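Local coordinates for protein Cif-like 1 (Burkholderia cenocepacia, PDB 7JQY) that hydrolyses epoxides as a Cif-like epoxide hydrolase of the alpha/beta hydrolase fold, at the interface of chains A and B. Residues are numbered along the deposited sequence; one frame, centred on the assembly and turned at random. Chains: chain A/B, Cif-like 1.

The interface of chains A and B. Residues chain A 171-172, 175; chain B 168.
B:Trp168 packs against the A:Gly171 to A:Gln175 stretch in a two-fold symmetric subunit interface; the patch and its twin form part of the surface that joins two copies of the enzyme within the octamer. Here an indole of one chain lies flat against a glutamine amide of its neighbour. The carboxamide of A:Gln175 stacks on the B:Trp168 ring system with the two planes parallel. A:Gln175 CD sits over the five-membered ring of B:Trp168, 3.4 Å from the centroid, while the CG methylene of A:Gln175 lies over the six-membered ring, also 3.4 Å from its centroid, so that both halves of the indole are covered. A bend at chi2 (-47°) in A:Gln175 lets the aliphatic part and the amide share this one face. The amide is held in register from its own chain: A:Gln175 NE2 donates a hydrogen bond of 3.0 Å to the backbone O of A:Gly171, nearly straight at 162° and lying in the amide plane. That bond ties the residue, which follows helix 169-173, back to the helix and fixes which end of the amide is nitrogen. The helix backbone meets the tryptophan as well. A:Gly171 CA comes to 3.8 Å from B:Trp168 CB, with no side chain in the way, and A:Leu172 touches mainly through its backbone, with A:Leu172 CA 3.9 Å from B:Trp168 CE3 of the benzo ring. Over the pyrrole side, A:Gln175 NE2 lies 3.3 Å from B:Trp168 CG.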
ATOM      1  N   GLY A 171      -3.024  15.135  23.679  1.00 35.20           N
ATOM      2  CA  GLY A 171      -2.658  16.057  22.615  1.00 35.83           C
ATOM      3  C   GLY A 171      -2.942  15.502  21.231  1.00 38.32           C
ATOM      4  O   GLY A 171      -3.617  16.144  20.421  1.00 37.44           O
ATOM      5  N   LEU A 172      -2.429  14.297  20.943  1.00 37.05           N
ATOM      6  CA  LEU A 172      -2.606  13.690  19.621  1.00 34.88           C
ATOM      7  C   LEU A 172      -4.079  13.480  19.290  1.00 34.87           C
ATOM      8  O   LEU A 172      -4.531  13.822  18.192  1.00 37.68           O
ATOM      9  CB  LEU A 172      -1.844  12.361  19.543  1.00 35.93           C
ATOM     10  CG  LEU A 172      -2.176  11.388  18.396  1.00 39.07           C
ATOM     11  CD1 LEU A 172      -1.995  12.025  17.011  1.00 37.39           C
ATOM     12  CD2 LEU A 172      -1.325  10.112  18.494  1.00 37.58           C
ATOM     13  N   GLN A 175      -6.031  16.344  17.892  1.00 39.13           N
ATOM     14  CA  GLN A 175      -5.682  16.874  16.574  1.00 41.45           C
ATOM     15  C   GLN A 175      -6.655  16.302  15.548  1.00 41.48           C
ATOM     16  O   GLN A 175      -6.477  15.175  15.072  1.00 42.89           O
ATOM     17  CB  GLN A 175      -4.239  16.532  16.221  1.00 39.48           C
ATOM     18  CG  GLN A 175      -3.217  17.040  17.217  1.00 38.40           C
ATOM     19  CD  GLN A 175      -3.451  18.498  17.587  1.00 45.13           C
ATOM     20  OE1 GLN A 175      -3.381  19.379  16.732  1.00 47.04           O
ATOM     21  NE2 GLN A 175      -3.729  18.759  18.866  1.00 42.77           N
TER
ATOM     22  N   TRP B 168       1.204  20.180  21.972  1.00 49.01           N
ATOM     23  CA  TRP B 168       0.473  18.916  21.961  1.00 48.28           C
ATOM     24  C   TRP B 168       1.359  17.772  21.494  1.00 48.92           C
ATOM     25  O   TRP B 168       1.158  16.628  21.907  1.00 46.94           O
ATOM     26  CB  TRP B 168      -0.763  19.015  21.062  1.00 45.77           C
ATOM     27  CG  TRP B 168      -0.474  19.037  19.577  1.00 48.37           C
ATOM     28  CD1 TRP B 168      -0.429  20.136  18.776  1.00 49.76           C
ATOM     29  CD2 TRP B 168      -0.187  17.909  18.723  1.00 48.64           C
ATOM     30  NE1 TRP B 168      -0.143  19.774  17.479  1.00 48.15           N
ATOM     31  CE2 TRP B 168       0.012  18.414  17.420  1.00 48.31           C
ATOM     32  CE3 TRP B 168      -0.090  16.528  18.933  1.00 46.54           C
ATOM     33  CZ2 TRP B 168       0.314  17.587  16.334  1.00 47.85           C
ATOM     34  CZ3 TRP B 168       0.220  15.709  17.854  1.00 45.34           C
ATOM     35  CH2 TRP B 168       0.413  16.243  16.571  1.00 45.00           C
TER